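Local coordinates for protein anthranilate-CoA ligase (Stigmatella aurantiaca, PDB 4WV3) that belongs to the ANL superfamily of AMP-binding enzymes, with a large AMP-binding region followed by a smaller C-terminal domain, at residues 10-15 with 79-84; 75-80 with 227-232. All blocks are in the same frame, centred on the assembly; numbering follows the deposited sequence.

Contact 1: 10-15 with 79-84; sequences YNAVDI and GIVKLG
Polar contacts centre on the carboxamide of Asn11, whose CG stands anti to the backbone N (chi1 -163°) and so reaches the last turn of helix 71-83. Asn11 ND2 donates to Val81 O at 3.3 Å, a long and moderately bent bond (148° at the hydrogen). The acceptor lies close to the amide plane of Asn11, but the donor sits above the carbonyl plane of Val81. Val81 O also accepts from Gly84 N at 3.0 Å, so two N-H groups hold it. The other end of the amide turns back into its own segment: Asn11 OD1 receives Val13 N at 3.0 Å on an in-plane lone pair. With both ends engaged, the rotation of the carboxamide is fixed.

A turn leading into one helix thus meets the C-terminal end of another. The bond from Val13 N to Asn11 OD1 is a capping bond in the type I turn Asn11-Asp14, ahead of helix 14-17, while Gly84, with positive phi, closes helix 71-83 in a Schellman motif.

Apolar contacts lie around this bridge. Val81 CG1, anti to its backbone N, packs against Ala12 CB at 3.7 Å and also lies beside Asn11 OD1. Val13 crosses the Lys82 stem obliquely; Val13 CG2 meets Lys82 CB at 3.6 Å and also touches CD. Beyond CG the lysine chain is extended and carries NZ away from 10-15, on to a salt bridge with Glu17 and a hydrogen bond with Asn46 OD1. Ala12 N is hydrogen-bonded to His189 ND1, which ties the turn to the loop preceding helix 191-204.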
ATOM      1  N   TYR A  10      -6.305 -11.546  22.430  1.00 14.94           N
ATOM      2  CA  TYR A  10      -6.876 -10.390  21.753  1.00 12.87           C
ATOM      3  C   TYR A  10      -7.380 -10.762  20.366  1.00 15.35           C
ATOM      4  O   TYR A  10      -6.779 -11.585  19.674  1.00 17.85           O
ATOM      5  CB  TYR A  10      -5.831  -9.274  21.654  1.00 15.23           C
ATOM      6  CG  TYR A  10      -6.265  -8.075  20.841  1.00 15.71           C
ATOM      7  CD1 TYR A  10      -7.012  -7.055  21.417  1.00 13.02           C
ATOM      8  CD2 TYR A  10      -5.917  -7.956  19.501  1.00 11.05           C
ATOM      9  CE1 TYR A  10      -7.409  -5.955  20.678  1.00 14.19           C
ATOM     10  CE2 TYR A  10      -6.309  -6.861  18.754  1.00 12.56           C
ATOM     11  CZ  TYR A  10      -7.054  -5.864  19.348  1.00 18.73           C
ATOM     12  OH  TYR A  10      -7.447  -4.771  18.610  1.00 18.44           O
ATOM     13  N   ASN A  11      -8.494 -10.157  19.968  1.00 14.42           N
ATOM     14  CA  ASN A  11      -9.021 -10.335  18.622  1.00 12.42           C
ATOM     15  C   ASN A  11      -9.130  -8.988  17.919  1.00 11.85           C
ATOM     16  O   ASN A  11      -9.614  -8.015  18.498  1.00 16.77           O
ATOM     17  CB  ASN A  11     -10.380 -11.036  18.658  1.00 10.26           C
ATOM     18  CG  ASN A  11     -10.777 -11.607  17.309  1.00 13.85           C
ATOM     19  OD1 ASN A  11     -11.171 -10.873  16.403  1.00 16.54           O
ATOM     20  ND2 ASN A  11     -10.682 -12.924  17.172  1.00 15.32           N
ATOM     21  N   ALA A  12      -8.680  -8.936  16.669  1.00 15.46           N
ATOM     22  CA  ALA A  12      -8.626  -7.689  15.913  1.00 15.33           C
ATOM     23  C   ALA A  12     -10.008  -7.141  15.558  1.00 16.61           C
ATOM     24  O   ALA A  12     -10.124  -6.036  15.030  1.00 19.49           O
ATOM     25  CB  ALA A  12      -7.784  -7.867  14.657  1.00 10.73           C
ATOM     26  N   VAL A  13     -11.054  -7.908  15.852  1.00 14.23           N
ATOM     27  CA  VAL A  13     -12.416  -7.435  15.638  1.00 14.97           C
ATOM     28  C   VAL A  13     -12.734  -6.320  16.634  1.00 21.52           C
ATOM     29  O   VAL A  13     -13.705  -5.579  16.469  1.00 22.49           O
ATOM     30  CB  VAL A  13     -13.448  -8.576  15.766  1.00 15.73           C
ATOM     31  CG1 VAL A  13     -13.664  -8.940  17.227  1.00 16.11           C
ATOM     32  CG2 VAL A  13     -14.764  -8.186  15.107  1.00 13.88           C
ATOM     33  N   ASP A  14     -11.898  -6.198  17.661  1.00 17.97           N
ATOM     34  CA  ASP A  14     -12.041  -5.134  18.645  1.00 17.60           C
ATOM     35  C   ASP A  14     -11.825  -3.764  18.012  1.00 18.29           C
ATOM     36  O   ASP A  14     -12.335  -2.763  18.508  1.00 18.32           O
ATOM     37  CB  ASP A  14     -11.066  -5.338  19.806  1.00 16.15           C
ATOM     38  CG  ASP A  14     -11.215  -4.279  20.879  1.00 21.31           C
ATOM     39  OD1 ASP A  14     -12.176  -4.363  21.672  1.00 28.76           O
ATOM     40  OD2 ASP A  14     -10.370  -3.362  20.928  1.00 19.99           O
ATOM     41  N   ILE A  15     -11.064  -3.730  16.920  1.00 19.73           N
ATOM     42  CA  ILE A  15     -10.858  -2.507  16.149  1.00 19.36           C
ATOM     43  C   ILE A  15     -12.205  -1.888  15.785  1.00 21.75           C
ATOM     44  O   ILE A  15     -12.388  -0.672  15.856  1.00 15.59           O
ATOM     45  CB  ILE A  15     -10.040  -2.787  14.868  1.00 14.03           C
ATOM     46  CG1 ILE A  15      -8.602  -3.168  15.227  1.00 15.69           C
ATOM     47  CG2 ILE A  15     -10.042  -1.581  13.941  1.00 11.38           C
ATOM     48  CD1 ILE A  15      -7.822  -2.052  15.889  1.00 14.21           C
ATOM     49  N   GLY A  79     -15.822 -10.329   9.662  1.00 12.66           N
ATOM     50  CA  GLY A  79     -16.528 -11.575   9.888  1.00 14.53           C
ATOM     51  C   GLY A  79     -15.550 -12.731   9.992  1.00 17.22           C
ATOM     52  O   GLY A  79     -15.711 -13.624  10.824  1.00 17.93           O
ATOM     53  N   ILE A  80     -14.530 -12.704   9.139  1.00 15.64           N
ATOM     54  CA  ILE A  80     -13.491 -13.728   9.130  1.00 14.93           C
ATOM     55  C   ILE A  80     -12.596 -13.623  10.364  1.00 17.36           C
ATOM     56  O   ILE A  80     -12.315 -14.624  11.026  1.00 18.77           O
ATOM     57  CB  ILE A  80     -12.611 -13.609   7.871  1.00 15.77           C
ATOM     58  CG1 ILE A  80     -13.437 -13.871   6.611  1.00 10.94           C
ATOM     59  CG2 ILE A  80     -11.442 -14.577   7.940  1.00 12.64           C
ATOM     60  CD1 ILE A  80     -12.792 -13.345   5.348  1.00 10.75           C
ATOM     61  N   VAL A  81     -12.156 -12.406  10.666  1.00 16.97           N
ATOM     62  CA  VAL A  81     -11.248 -12.163  11.783  1.00 15.20           C
ATOM     63  C   VAL A  81     -11.869 -12.532  13.130  1.00 15.98           C
ATOM     64  O   VAL A  81     -11.226 -13.171  13.965  1.00 14.90           O
ATOM     65  CB  VAL A  81     -10.775 -10.692  11.809  1.00 16.81           C
ATOM     66  CG1 VAL A  81     -10.028 -10.386  13.098  1.00 15.69           C
ATOM     67  CG2 VAL A  81      -9.903 -10.397  10.597  1.00 13.16           C
ATOM     68  N   LYS A  82     -13.124 -12.139  13.332  1.00 14.36           N
ATOM     69  CA  LYS A  82     -13.826 -12.422  14.580  1.00 13.92           C
ATOM     70  C   LYS A  82     -13.975 -13.921  14.812  1.00 18.43           C
ATOM     71  O   LYS A  82     -13.989 -14.389  15.952  1.00 16.87           O
ATOM     72  CB  LYS A  82     -15.202 -11.756  14.582  1.00 17.06           C
ATOM     73  CG  LYS A  82     -15.967 -11.924  15.884  1.00 17.37           C
ATOM     74  CD  LYS A  82     -17.188 -11.028  15.930  1.00 16.90           C
ATOM     75  CE  LYS A  82     -17.917 -11.171  17.252  1.00 17.77           C
ATOM     76  NZ  LYS A  82     -19.040 -10.203  17.369  1.00 17.65           N
ATOM     77  N   LEU A  83     -14.077 -14.672  13.722  1.00 17.21           N
ATOM     78  CA  LEU A  83     -14.256 -16.114  13.798  1.00 12.77           C
ATOM     79  C   LEU A  83     -12.948 -16.814  14.154  1.00 14.70           C
ATOM     80  O   LEU A  83     -12.940 -17.988  14.525  1.00 12.52           O
ATOM     81  CB  LEU A  83     -14.794 -16.646  12.469  1.00 14.49           C
ATOM     82  CG  LEU A  83     -15.486 -18.005  12.528  1.00 19.80           C
ATOM     83  CD1 LEU A  83     -16.636 -17.947  13.517  1.00 19.27           C
ATOM     84  CD2 LEU A  83     -15.973 -18.417  11.150  1.00 17.29           C
ATOM     85  N   GLY A  84     -11.843 -16.084  14.042  1.00 16.09           N
ATOM     86  CA  GLY A  84     -10.530 -16.644  14.300  1.00 14.73           C
ATOM     87  C   GLY A  84      -9.914 -17.205  13.034  1.00 18.25           C
ATOM     88  O   GLY A  84      -8.828 -17.783  13.059  1.00 19.41           O
TER

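Contact 2: 75-80 with 227-232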
ATOM      1  N   THR A  75     -17.239  -6.016   5.884  1.00  8.40           N
ATOM      2  CA  THR A  75     -18.023  -6.932   6.705  1.00 11.97           C
ATOM      3  C   THR A  75     -17.513  -8.368   6.594  1.00 13.73           C
ATOM      4  O   THR A  75     -17.556  -9.125   7.564  1.00 14.31           O
ATOM      5  CB  THR A  75     -19.524  -6.879   6.351  1.00 14.03           C
ATOM      6  OG1 THR A  75     -19.699  -7.126   4.950  1.00 18.30           O
ATOM      7  CG2 THR A  75     -20.103  -5.516   6.698  1.00 12.03           C
ATOM      8  N   SER A  76     -17.027  -8.735   5.412  1.00 14.77           N
ATOM      9  CA  SER A  76     -16.432 -10.051   5.219  1.00 13.73           C
ATOM     10  C   SER A  76     -15.140 -10.158   6.019  1.00 14.70           C
ATOM     11  O   SER A  76     -14.897 -11.161   6.686  1.00 11.66           O
ATOM     12  CB  SER A  76     -16.154 -10.315   3.739  1.00 10.64           C
ATOM     13  OG  SER A  76     -17.359 -10.375   2.995  1.00 13.78           O
ATOM     14  N   PHE A  77     -14.325  -9.110   5.952  1.00 12.35           N
ATOM     15  CA  PHE A  77     -13.041  -9.079   6.646  1.00 13.03           C
ATOM     16  C   PHE A  77     -13.196  -9.275   8.151  1.00 12.49           C
ATOM     17  O   PHE A  77     -12.554 -10.144   8.740  1.00 12.95           O
ATOM     18  CB  PHE A  77     -12.308  -7.766   6.359  1.00 10.86           C
ATOM     19  CG  PHE A  77     -10.959  -7.669   7.016  1.00 12.83           C
ATOM     20  CD1 PHE A  77      -9.840  -8.223   6.413  1.00 11.40           C
ATOM     21  CD2 PHE A  77     -10.808  -7.023   8.233  1.00 10.83           C
ATOM     22  CE1 PHE A  77      -8.597  -8.137   7.012  1.00  9.84           C
ATOM     23  CE2 PHE A  77      -9.568  -6.935   8.837  1.00 12.31           C
ATOM     24  CZ  PHE A  77      -8.460  -7.491   8.227  1.00 14.53           C
ATOM     25  N   PHE A  78     -14.050  -8.468   8.769  1.00 15.12           N
ATOM     26  CA  PHE A  78     -14.255  -8.556  10.210  1.00 14.80           C
ATOM     27  C   PHE A  78     -15.062  -9.787  10.607  1.00 12.65           C
ATOM     28  O   PHE A  78     -14.991 -10.241  11.747  1.00 15.75           O
ATOM     29  CB  PHE A  78     -14.893  -7.277  10.752  1.00  9.94           C
ATOM     30  CG  PHE A  78     -13.916  -6.152  10.937  1.00 10.99           C
ATOM     31  CD1 PHE A  78     -13.053  -6.143  12.020  1.00 13.90           C
ATOM     32  CD2 PHE A  78     -13.853  -5.109  10.029  1.00 14.62           C
ATOM     33  CE1 PHE A  78     -12.147  -5.115  12.196  1.00 13.02           C
ATOM     34  CE2 PHE A  78     -12.950  -4.076  10.200  1.00 13.63           C
ATOM     35  CZ  PHE A  78     -12.096  -4.080  11.285  1.00 11.24           C
ATOM     36  N   GLY A  79     -15.822 -10.329   9.662  1.00 12.66           N
ATOM     37  CA  GLY A  79     -16.528 -11.575   9.888  1.00 14.53           C
ATOM     38  C   GLY A  79     -15.550 -12.731   9.992  1.00 17.22           C
ATOM     39  O   GLY A  79     -15.711 -13.624  10.824  1.00 17.93           O
ATOM     40  N   ILE A  80     -14.530 -12.704   9.139  1.00 15.64           N
ATOM     41  CA  ILE A  80     -13.491 -13.728   9.130  1.00 14.93           C
ATOM     42  C   ILE A  80     -12.596 -13.623  10.364  1.00 17.36           C
ATOM     43  O   ILE A  80     -12.315 -14.624  11.026  1.00 18.77           O
ATOM     44  CB  ILE A  80     -12.611 -13.609   7.871  1.00 15.77           C
ATOM     45  CG1 ILE A  80     -13.437 -13.871   6.611  1.00 10.94           C
ATOM     46  CG2 ILE A  80     -11.442 -14.577   7.940  1.00 12.64           C
ATOM     47  CD1 ILE A  80     -12.792 -13.345   5.348  1.00 10.75           C
ATOM     48  N   ASN A 227      -7.309   3.434   5.775  1.00 13.71           N
ATOM     49  CA  ASN A 227      -8.689   3.698   5.375  1.00  9.70           C
ATOM     50  C   ASN A 227      -9.706   2.752   6.012  1.00  8.57           C
ATOM     51  O   ASN A 227     -10.826   2.616   5.520  1.00  9.07           O
ATOM     52  CB  ASN A 227      -8.814   3.647   3.849  1.00 13.10           C
ATOM     53  CG  ASN A 227     -10.001   4.444   3.328  1.00 16.87           C
ATOM     54  OD1 ASN A 227     -10.523   5.326   4.011  1.00 14.51           O
ATOM     55  ND2 ASN A 227     -10.428   4.138   2.108  1.00 17.50           N
ATOM     56  N   LEU A 228      -9.323   2.113   7.112  1.00 11.22           N
ATOM     57  CA  LEU A 228     -10.226   1.198   7.801  1.00 12.15           C
ATOM     58  C   LEU A 228      -9.806   0.943   9.245  1.00 15.84           C
ATOM     59  O   LEU A 228     -10.485   1.359  10.184  1.00 18.55           O
ATOM     60  CB  LEU A 228     -10.324  -0.128   7.042  1.00 12.65           C
ATOM     61  CG  LEU A 228     -11.707  -0.779   6.988  1.00 14.79           C
ATOM     62  CD1 LEU A 228     -11.613  -2.197   6.448  1.00 15.77           C
ATOM     63  CD2 LEU A 228     -12.362  -0.765   8.362  1.00 13.79           C
ATOM     64  N   ILE A 229      -8.685   0.251   9.414  1.00 14.60           N
ATOM     65  CA  ILE A 229      -8.204  -0.125  10.738  1.00 14.97           C
ATOM     66  C   ILE A 229      -7.870   1.090  11.598  1.00 14.96           C
ATOM     67  O   ILE A 229      -8.282   1.171  12.756  1.00 16.93           O
ATOM     68  CB  ILE A 229      -6.965  -1.036  10.644  1.00 13.14           C
ATOM     69  CG1 ILE A 229      -7.268  -2.254   9.769  1.00 15.47           C
ATOM     70  CG2 ILE A 229      -6.510  -1.467  12.030  1.00 10.60           C
ATOM     71  CD1 ILE A 229      -8.440  -3.080  10.258  1.00 11.67           C
ATOM     72  N   PHE A 230      -7.133   2.033  11.024  1.00 12.16           N
ATOM     73  CA  PHE A 230      -6.711   3.224  11.762  1.00 15.63           C
ATOM     74  C   PHE A 230      -7.869   4.167  12.139  1.00 16.96           C
ATOM     75  O   PHE A 230      -7.973   4.568  13.298  1.00 17.11           O
ATOM     76  CB  PHE A 230      -5.597   3.991  11.026  1.00 16.99           C
ATOM     77  CG  PHE A 230      -4.347   3.182  10.769  1.00 18.86           C
ATOM     78  CD1 PHE A 230      -4.185   1.914  11.308  1.00 15.08           C
ATOM     79  CD2 PHE A 230      -3.328   3.700   9.988  1.00 19.15           C
ATOM     80  CE1 PHE A 230      -3.037   1.181  11.069  1.00 13.02           C
ATOM     81  CE2 PHE A 230      -2.177   2.973   9.746  1.00 17.74           C
ATOM     82  CZ  PHE A 230      -2.031   1.711  10.288  1.00 15.71           C
ATOM     83  N   PRO A 231      -8.741   4.530  11.173  1.00 19.36           N
ATOM     84  CA  PRO A 231      -9.821   5.447  11.560  1.00 20.00           C
ATOM     85  C   PRO A 231     -10.841   4.824  12.513  1.00 17.48           C
ATOM     86  O   PRO A 231     -11.328   5.512  13.406  1.00 20.88           O
ATOM     87  CB  PRO A 231     -10.490   5.786  10.223  1.00 17.32           C
ATOM     88  CG  PRO A 231     -10.160   4.642   9.333  1.00 12.56           C
ATOM     89  CD  PRO A 231      -8.775   4.236   9.728  1.00 13.50           C
ATOM     90  N   TRP A 232     -11.158   3.546  12.325  1.00 17.99           N
ATOM     91  CA  TRP A 232     -12.133   2.879  13.183  1.00 21.79           C
ATOM     92  C   TRP A 232     -11.583   2.644  14.588  1.00 21.83           C
ATOM     93  O   TRP A 232     -12.341   2.458  15.540  1.00 15.03           O
ATOM     94  CB  TRP A 232     -12.605   1.563  12.561  1.00 19.67           C
ATOM     95  CG  TRP A 232     -13.591   1.752  11.447  1.00 21.27           C
ATOM     96  CD1 TRP A 232     -13.882   2.919  10.802  1.00 18.39           C
ATOM     97  CD2 TRP A 232     -14.427   0.749  10.857  1.00 17.56           C
ATOM     98  NE1 TRP A 232     -14.841   2.702   9.842  1.00 20.13           N
ATOM     99  CE2 TRP A 232     -15.194   1.379   9.857  1.00 16.33           C
ATOM    100  CE3 TRP A 232     -14.599  -0.622  11.076  1.00 16.26           C
ATOM    101  CZ2 TRP A 232     -16.116   0.687   9.076  1.00 13.41           C
ATOM    102  CZ3 TRP A 232     -15.517  -1.306  10.300  1.00 17.67           C
ATOM    103  CH2 TRP A 232     -16.265  -0.650   9.314  1.00 12.00           C
TER
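Phe78 is the main projection from helix 71-83, and it enters a hollow on helix 221-234 bordered by Leu228, Ile229 and Trp232. With CG anti to the carbonyl carbon (chi1 -79°), its ring reaches across between helix axes 12.7 Å apart, a wide spacing bridged by side chains, without a hydrogen bond. Leu228 comes tip to tip with the ring: Leu228 CD2 lies at the ring edge, near the plane, 3.8 Å from Phe78 CE2. The same Phe78 CE2 meets Trp232 CZ3, also at 3.8 Å. These two rings are nearly parallel, 20° between planes, yet barely overlap: the centroids of the Phe78 ring and the six-membered ring of Trp232 are 5.8 Å apart. Leu228 CD2 rests over the rim of one indole face, so one methyl touches the edge of Phe78 and a face of the indole. Ile229 CD1 leads forward to Phe78 CZ at 3.9 Å. Phe77 flanks this wedge; Phe77 CE2 makes a looser contact with Ile229 CD1 at 4.3 Å, and its CD2 lies over the rim of one face of the Phe78 ring. Helix 221-234 has a wider pi-type turn at 227-229 that includes both aliphatic walls of the hollow.

The two short helical segments cross at -70°. Helix 14-17 adds Ile15 and Leu16 against Phe78, helix 38-54 contributes Ala45 to Phe78 and Val41 to Trp232, and Tyr192 of helix 191-204 touches Phe77 and Ile229. The joint links helix 71-83, which follows strand 62-66 of the parallel sheet, to helix 221-234, which leads to strand 237-239 of the mixed sheet.

Contacts 1 and 2 have centres 9 Å apart and both use helix 71-83; their segments overlap at Gly79 and Ile80, with Phe77 and Phe78 serving contact 2 and Val81 and Lys82 serving contact 1. Along the chain, 10-15 comes first, then 75-80 running into 79-84, and 227-232 much later. Segment 10-15 touches both partners of contact 2: Ile15 CG2 lies 3.5 Å from Ile229 O, and Ala12 O lies 3.6 Å from Phe78 CE1. The N-terminal segment is thus packed against both later helices in a buried region, joining the surroundings of the five-stranded parallel sheet to those of the mixed sheet. Bound 3UK remains about 11 Å from the Ile229 side chain.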